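Local coordinates for protein serine protease pet (Escherichia coli, PDB 4OM9) that is a plasmid-encoded autotransporter enterotoxin of enteroaggregative strains, a serine protease that probably acts on host alpha-fodrin, at residues Ile612-Lys617 with Gly653-Thr658; Leu514-His519 with Asp584-Glu589. All coordinates share one frame; numbering follows the deposited sequence.

In the fold
Followed from the N terminus, the chain first meets contact 2, where residues 514-519 are joined by 584-589 across 64 intervening residues that include the helices 543-550 and 552-558. Contact 1 opens only afterwards, at 612-617, and closes at 653-658 over a shorter, helix-free loop, so the two stand in series. Both belong to the beta-helix of the passenger domain. Strands 514-520, 592-595 and 611-614 run along one face, while 585-589, 599-608 and 655-658 follow another, and contact 1 thus repeats, two strands further along, the cross-interior meeting made in contact 2. The two sites touch where Ile612 CG1 packs on Ile588 CD1 at 3.9 Å.

Contact 1: Ile612-Lys617 with Gly653-Thr658; sequences INIGDK and GGIMAT
Ile655 meets Ile612 and Ile614 across the interior of the beta-helix, dividing its two branches between them. Its CG2 faces Ile612 CD1 at 4.3 Å, and its CD1 comes up to Ile614 CD1 at 4.4 Å. The second approach depends on the shape of Ile655: with CG1 placed opposite the carbonyl carbon (chi1 -52°) and the chain extended beyond it, the terminal methyl is carried inward from the strand. Ala657 also points its methyl inward but stops short of contact, and the CA atoms of Ile612 and Ala657 lie 9.6 Å apart. Ile605 and Ala607 also pack on Ile612, and Ile662 on Ile655.

This inner part is three buried isoleucines in modest contact, 100 Å² in all. The solvent side is looser: Met656 is exposed, Asn613 and Thr658 are partly so, and past the end of its strand the first segment turns off through Gly615, Asp616 and the exposed Lys617, where Asp616 OD1 accepts from Thr618 N.

No hydrogen bond crosses between the segments. With backbone bonding directed to the neighbouring coils, as from Ile612 to Ser661 and Ser663, what holds these two segments together is probably methyl-to-methyl dispersion and the exclusion of water.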
ATOM      1  N   ILE A 612      -4.706 -19.551   5.965  1.00 37.24           N
ATOM      2  CA  ILE A 612      -4.085 -18.511   5.155  1.00 37.11           C
ATOM      3  C   ILE A 612      -4.865 -18.271   3.865  1.00 36.52           C
ATOM      4  O   ILE A 612      -4.912 -19.137   2.973  1.00 37.45           O
ATOM      5  CB  ILE A 612      -2.641 -18.871   4.791  1.00 37.81           C
ATOM      6  CG1 ILE A 612      -1.858 -19.266   6.044  1.00 35.80           C
ATOM      7  CG2 ILE A 612      -1.977 -17.721   4.026  1.00 35.64           C
ATOM      8  CD1 ILE A 612      -0.368 -19.491   5.791  1.00 37.76           C
ATOM      9  N   ASN A 613      -5.501 -17.111   3.771  1.00 38.31           N
ATOM     10  CA  ASN A 613      -6.198 -16.760   2.541  1.00 39.73           C
ATOM     11  C   ASN A 613      -5.420 -15.694   1.785  1.00 39.57           C
ATOM     12  O   ASN A 613      -5.433 -14.514   2.144  1.00 38.48           O
ATOM     13  CB  ASN A 613      -7.624 -16.297   2.837  1.00 40.38           C
ATOM     14  CG  ASN A 613      -8.448 -17.363   3.552  1.00 50.38           C
ATOM     15  OD1 ASN A 613      -8.365 -18.556   3.230  1.00 50.74           O
ATOM     16  ND2 ASN A 613      -9.246 -16.940   4.533  1.00 53.97           N
ATOM     17  N   ILE A 614      -4.692 -16.136   0.768  1.00 37.12           N
ATOM     18  CA  ILE A 614      -3.998 -15.231  -0.140  1.00 34.79           C
ATOM     19  C   ILE A 614      -4.908 -14.815  -1.271  1.00 36.84           C
ATOM     20  O   ILE A 614      -5.421 -15.669  -2.006  1.00 38.25           O
ATOM     21  CB  ILE A 614      -2.760 -15.882  -0.713  1.00 34.45           C
ATOM     22  CG1 ILE A 614      -1.970 -16.535   0.428  1.00 37.48           C
ATOM     23  CG2 ILE A 614      -1.950 -14.870  -1.471  1.00 34.52           C
ATOM     24  CD1 ILE A 614      -0.494 -16.724   0.147  1.00 37.20           C
ATOM     25  N   GLY A 615      -5.110 -13.510  -1.413  1.00 33.63           N
ATOM     26  CA  GLY A 615      -6.068 -12.977  -2.365  1.00 34.29           C
ATOM     27  C   GLY A 615      -7.488 -13.119  -1.848  1.00 34.33           C
ATOM     28  O   GLY A 615      -8.395 -13.471  -2.595  1.00 37.17           O
ATOM     29  N   ASP A 616      -7.667 -12.873  -0.558  1.00 33.66           N
ATOM     30  CA  ASP A 616      -8.978 -12.876   0.089  1.00 38.21           C
ATOM     31  C   ASP A 616      -9.851 -11.750  -0.453  1.00 38.65           C
ATOM     32  O   ASP A 616      -9.365 -10.641  -0.693  1.00 36.87           O
ATOM     33  CB  ASP A 616      -8.821 -12.728   1.619  1.00 35.35           C
ATOM     34  CG  ASP A 616     -10.131 -12.946   2.369  1.00 38.21           C
ATOM     35  OD1 ASP A 616     -11.209 -12.857   1.754  1.00 44.62           O
ATOM     36  OD2 ASP A 616     -10.093 -13.228   3.579  1.00 40.44           O
ATOM     37  N   LYS A 617     -11.145 -12.029  -0.581  1.00 40.01           N
ATOM     38  CA  LYS A 617     -12.078 -11.118  -1.235  1.00 40.86           C
ATOM     39  C   LYS A 617     -12.602 -10.049  -0.304  1.00 41.62           C
ATOM     40  O   LYS A 617     -13.180  -9.057  -0.750  1.00 41.11           O
ATOM     41  CB  LYS A 617     -13.262 -11.894  -1.799  1.00 48.26           C
ATOM     42  CG  LYS A 617     -14.370 -12.115  -0.785  1.00 52.79           C
ATOM     43  CD  LYS A 617     -14.979 -13.507  -0.889  1.00 56.79           C
ATOM     44  CE  LYS A 617     -15.343 -13.864  -2.321  1.00 58.88           C
ATOM     45  NZ  LYS A 617     -15.596 -15.329  -2.449  1.00 64.09           N
ATOM     46  N   GLY A 653       7.505 -15.535  -1.385  1.00 46.55           N
ATOM     47  CA  GLY A 653       8.291 -16.141  -0.322  1.00 44.00           C
ATOM     48  C   GLY A 653       8.018 -17.624  -0.184  1.00 47.44           C
ATOM     49  O   GLY A 653       7.816 -18.314  -1.176  1.00 47.99           O
ATOM     50  N   GLY A 654       8.011 -18.125   1.044  1.00 48.00           N
ATOM     51  CA  GLY A 654       7.759 -19.537   1.264  1.00 47.43           C
ATOM     52  C   GLY A 654       6.774 -19.779   2.384  1.00 41.25           C
ATOM     53  O   GLY A 654       6.515 -18.879   3.189  1.00 38.56           O
ATOM     54  N   ILE A 655       6.233 -20.996   2.430  1.00 37.44           N
ATOM     55  CA  ILE A 655       5.245 -21.384   3.432  1.00 35.11           C
ATOM     56  C   ILE A 655       5.550 -22.738   4.114  1.00 38.98           C
ATOM     57  O   ILE A 655       5.571 -23.810   3.474  1.00 39.00           O
ATOM     58  CB  ILE A 655       3.827 -21.443   2.811  1.00 34.51           C
ATOM     59  CG1 ILE A 655       3.500 -20.137   2.056  1.00 34.22           C
ATOM     60  CG2 ILE A 655       2.792 -21.741   3.880  1.00 34.19           C
ATOM     61  CD1 ILE A 655       2.019 -19.930   1.725  1.00 33.78           C
ATOM     62  N   MET A 656       5.787 -22.677   5.420  1.00 44.75           N
ATOM     63  CA  MET A 656       5.869 -23.872   6.255  1.00 45.73           C
ATOM     64  C   MET A 656       4.641 -23.940   7.147  1.00 42.30           C
ATOM     65  O   MET A 656       4.466 -23.110   8.039  1.00 42.32           O
ATOM     66  CB  MET A 656       7.126 -23.867   7.119  1.00 45.21           C
ATOM     67  CG  MET A 656       8.389 -23.560   6.372  1.00 53.97           C
ATOM     68  SD  MET A 656       9.747 -23.121   7.475  1.00 79.80           S
ATOM     69  CE  MET A 656      11.074 -22.860   6.293  1.00 70.58           C
ATOM     70  N   ALA A 657       3.809 -24.945   6.934  1.00 35.87           N
ATOM     71  CA  ALA A 657       2.532 -25.011   7.622  1.00 35.67           C
ATOM     72  C   ALA A 657       2.246 -26.401   8.198  1.00 37.76           C
ATOM     73  O   ALA A 657       2.695 -27.410   7.680  1.00 39.24           O
ATOM     74  CB  ALA A 657       1.399 -24.578   6.659  1.00 34.97           C
ATOM     75  N   THR A 658       1.490 -26.436   9.281  1.00 42.31           N
ATOM     76  CA  THR A 658       1.015 -27.682   9.849  1.00 44.20           C
ATOM     77  C   THR A 658      -0.491 -27.534  10.051  1.00 50.70           C
ATOM     78  O   THR A 658      -0.938 -26.576  10.687  1.00 45.96           O
ATOM     79  CB  THR A 658       1.725 -28.011  11.188  1.00 52.34           C
ATOM     80  OG1 THR A 658       3.119 -28.252  10.947  1.00 55.62           O
ATOM     81  CG2 THR A 658       1.114 -29.244  11.839  1.00 53.78           C
TER

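Contact 2: Leu514-His519 with Asp584-Glu589; sequences LVMQGH and DNLNIE
The strands that carry Leu514, Met516 and Leu586 share no hydrogen bond across the interior of the beta-helix. They converge toward Leu514 and Ile588, whose CA atoms are 8.9 Å apart, and open out toward Met516 and Leu586, where the CA atoms are 12.0 Å apart. The two strands belong to different faces of the solenoid, each with its own parallel neighbours, and only side chains bridge them.

One methyl does most of the bridging. Leu586 CD1 is approached by Met516 CE at 3.6 Å, the two side chains reaching toward each other tip to tip, while Leu514 CD2 lies 4.1 Å from the same Leu586 CD1, its side chain crossing that of Leu586 obliquely. Met516 spans the distance because its chain is fully extended beyond CG (chi3 -179°), which sets the thioether methyl far from its own strand. Past the regular stretch 514-516, the Gln517 side chain runs alongside the following residue, where NE2 donates to Gly518 O over 2.9 Å, close to the C=O axis although bent at the hydrogen (140°). The same amide nitrogen also bonds Asp499 OD1, and OE1 receives Tyr620 N, so three hydrogen bonds hold this amide.

Strand 514-520 lies between parallel strands 496-498 and 592-595, and strand 585-589 between 506-510 and 599-608. Phe581, Phe583 and Val601 pack on Met516, continuing the apolar interior along the solenoid.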
ATOM      1  N   LEU A 514      -5.003 -11.735  11.627  1.00 32.02           N
ATOM      2  CA  LEU A 514      -4.298 -10.656  10.980  1.00 31.92           C
ATOM      3  C   LEU A 514      -4.787 -10.522   9.535  1.00 35.01           C
ATOM      4  O   LEU A 514      -5.031 -11.521   8.841  1.00 31.86           O
ATOM      5  CB  LEU A 514      -2.790 -10.883  10.997  1.00 33.94           C
ATOM      6  CG  LEU A 514      -2.007  -9.648  10.531  1.00 36.07           C
ATOM      7  CD1 LEU A 514      -1.892  -8.653  11.678  1.00 31.76           C
ATOM      8  CD2 LEU A 514      -0.640 -10.021  10.013  1.00 34.68           C
ATOM      9  N   VAL A 515      -4.924  -9.273   9.108  1.00 36.30           N
ATOM     10  CA  VAL A 515      -5.318  -8.922   7.753  1.00 36.30           C
ATOM     11  C   VAL A 515      -4.370  -7.876   7.208  1.00 33.78           C
ATOM     12  O   VAL A 515      -4.143  -6.837   7.841  1.00 32.92           O
ATOM     13  CB  VAL A 515      -6.738  -8.372   7.694  1.00 34.99           C
ATOM     14  CG1 VAL A 515      -7.027  -7.828   6.311  1.00 33.01           C
ATOM     15  CG2 VAL A 515      -7.727  -9.468   8.065  1.00 36.09           C
ATOM     16  N   MET A 516      -3.773  -8.185   6.067  1.00 33.52           N
ATOM     17  CA  MET A 516      -2.979  -7.230   5.327  1.00 37.03           C
ATOM     18  C   MET A 516      -3.731  -6.881   4.041  1.00 36.33           C
ATOM     19  O   MET A 516      -4.180  -7.778   3.296  1.00 38.13           O
ATOM     20  CB  MET A 516      -1.590  -7.788   5.001  1.00 35.65           C
ATOM     21  CG  MET A 516      -0.749  -8.203   6.191  1.00 38.18           C
ATOM     22  SD  MET A 516       0.696  -9.112   5.602  1.00 39.86           S
ATOM     23  CE  MET A 516       1.506  -9.529   7.139  1.00 43.80           C
ATOM     24  N   GLN A 517      -3.869  -5.584   3.790  1.00 31.96           N
ATOM     25  CA  GLN A 517      -4.595  -5.093   2.625  1.00 35.25           C
ATOM     26  C   GLN A 517      -4.127  -3.708   2.247  1.00 33.40           C
ATOM     27  O   GLN A 517      -3.488  -3.022   3.057  1.00 31.38           O
ATOM     28  CB  GLN A 517      -6.105  -5.055   2.893  1.00 37.49           C
ATOM     29  CG  GLN A 517      -6.497  -4.024   3.956  1.00 36.89           C
ATOM     30  CD  GLN A 517      -7.976  -3.645   3.912  1.00 35.24           C
ATOM     31  OE1 GLN A 517      -8.859  -4.484   4.124  1.00 32.27           O
ATOM     32  NE2 GLN A 517      -8.246  -2.357   3.660  1.00 34.33           N
ATOM     33  N   GLY A 518      -4.481  -3.284   1.032  1.00 31.59           N
ATOM     34  CA  GLY A 518      -4.245  -1.915   0.615  1.00 31.29           C
ATOM     35  C   GLY A 518      -5.179  -0.929   1.309  1.00 30.88           C
ATOM     36  O   GLY A 518      -6.039  -1.304   2.111  1.00 30.86           O
ATOM     37  N   HIS A 519      -5.026   0.347   0.989  1.00 32.71           N
ATOM     38  CA  HIS A 519      -5.860   1.366   1.613  1.00 34.04           C
ATOM     39  C   HIS A 519      -6.722   2.069   0.571  1.00 31.05           C
ATOM     40  O   HIS A 519      -6.224   2.547  -0.463  1.00 31.37           O
ATOM     41  CB  HIS A 519      -4.994   2.384   2.389  1.00 31.10           C
ATOM     42  CG  HIS A 519      -5.749   3.594   2.855  1.00 29.64           C
ATOM     43  ND1 HIS A 519      -6.665   3.553   3.892  1.00 28.81           N
ATOM     44  CD2 HIS A 519      -5.725   4.882   2.428  1.00 28.92           C
ATOM     45  CE1 HIS A 519      -7.176   4.759   4.069  1.00 28.65           C
ATOM     46  NE2 HIS A 519      -6.619   5.584   3.196  1.00 28.70           N
ATOM     47  N   ASP A 584      11.066 -10.833   7.614  1.00 41.94           N
ATOM     48  CA  ASP A 584      11.846 -12.051   7.502  1.00 46.18           C
ATOM     49  C   ASP A 584      10.938 -13.242   7.726  1.00 43.96           C
ATOM     50  O   ASP A 584      10.941 -14.192   6.943  1.00 41.85           O
ATOM     51  CB  ASP A 584      13.009 -12.061   8.488  1.00 45.98           C
ATOM     52  CG  ASP A 584      14.035 -11.019   8.149  1.00 51.87           C
ATOM     53  OD1 ASP A 584      14.210 -10.774   6.935  1.00 54.26           O
ATOM     54  OD2 ASP A 584      14.643 -10.432   9.078  1.00 58.00           O
ATOM     55  N   ASN A 585      10.128 -13.157   8.773  1.00 39.05           N
ATOM     56  CA  ASN A 585       9.239 -14.246   9.119  1.00 41.61           C
ATOM     57  C   ASN A 585       7.916 -13.798   9.725  1.00 38.15           C
ATOM     58  O   ASN A 585       7.870 -12.921  10.577  1.00 37.81           O
ATOM     59  CB  ASN A 585       9.939 -15.204  10.090  1.00 41.72           C
ATOM     60  CG  ASN A 585      11.158 -15.864   9.477  1.00 55.36           C
ATOM     61  OD1 ASN A 585      11.038 -16.832   8.725  1.00 57.28           O
ATOM     62  ND2 ASN A 585      12.339 -15.340   9.788  1.00 53.56           N
ATOM     63  N   LEU A 586       6.840 -14.404   9.258  1.00 38.59           N
ATOM     64  CA  LEU A 586       5.569 -14.348   9.951  1.00 34.88           C
ATOM     65  C   LEU A 586       5.280 -15.712  10.586  1.00 36.81           C
ATOM     66  O   LEU A 586       5.270 -16.741   9.889  1.00 37.57           O
ATOM     67  CB  LEU A 586       4.436 -13.973   8.992  1.00 33.57           C
ATOM     68  CG  LEU A 586       3.147 -13.527   9.679  1.00 33.30           C
ATOM     69  CD1 LEU A 586       2.399 -12.537   8.805  1.00 33.15           C
ATOM     70  CD2 LEU A 586       2.267 -14.683  10.012  1.00 33.06           C
ATOM     71  N   ASN A 587       5.020 -15.715  11.889  1.00 35.15           N
ATOM     72  CA  ASN A 587       4.497 -16.903  12.550  1.00 36.53           C
ATOM     73  C   ASN A 587       3.021 -16.735  12.942  1.00 37.47           C
ATOM     74  O   ASN A 587       2.650 -15.731  13.563  1.00 39.85           O
ATOM     75  CB  ASN A 587       5.338 -17.236  13.782  1.00 40.48           C
ATOM     76  CG  ASN A 587       4.829 -18.472  14.524  1.00 52.22           C
ATOM     77  OD1 ASN A 587       4.924 -19.604  14.028  1.00 49.15           O
ATOM     78  ND2 ASN A 587       4.281 -18.256  15.719  1.00 46.52           N
ATOM     79  N   ILE A 588       2.185 -17.709  12.579  1.00 34.88           N
ATOM     80  CA  ILE A 588       0.774 -17.733  12.995  1.00 34.66           C
ATOM     81  C   ILE A 588       0.460 -18.992  13.768  1.00 35.48           C
ATOM     82  O   ILE A 588       0.805 -20.082  13.330  1.00 35.76           O
ATOM     83  CB  ILE A 588      -0.232 -17.736  11.821  1.00 33.90           C
ATOM     84  CG1 ILE A 588       0.470 -17.854  10.472  1.00 33.59           C
ATOM     85  CG2 ILE A 588      -1.273 -16.617  11.924  1.00 33.39           C
ATOM     86  CD1 ILE A 588      -0.507 -17.730   9.316  1.00 36.92           C
ATOM     87  N   GLU A 589      -0.250 -18.848  14.877  1.00 35.93           N
ATOM     88  CA  GLU A 589      -0.739 -20.002  15.602  1.00 39.57           C
ATOM     89  C   GLU A 589      -2.243 -19.876  15.829  1.00 39.65           C
ATOM     90  O   GLU A 589      -2.726 -18.837  16.262  1.00 39.19           O
ATOM     91  CB  GLU A 589       0.025 -20.165  16.920  1.00 41.87           C
ATOM     92  CG  GLU A 589       1.523 -20.244  16.684  1.00 40.20           C
ATOM     93  CD  GLU A 589       2.331 -20.687  17.883  1.00 43.59           C
ATOM     94  OE1 GLU A 589       1.838 -20.633  19.037  1.00 41.30           O
ATOM     95  OE2 GLU A 589       3.486 -21.090  17.649  1.00 48.45           O
TER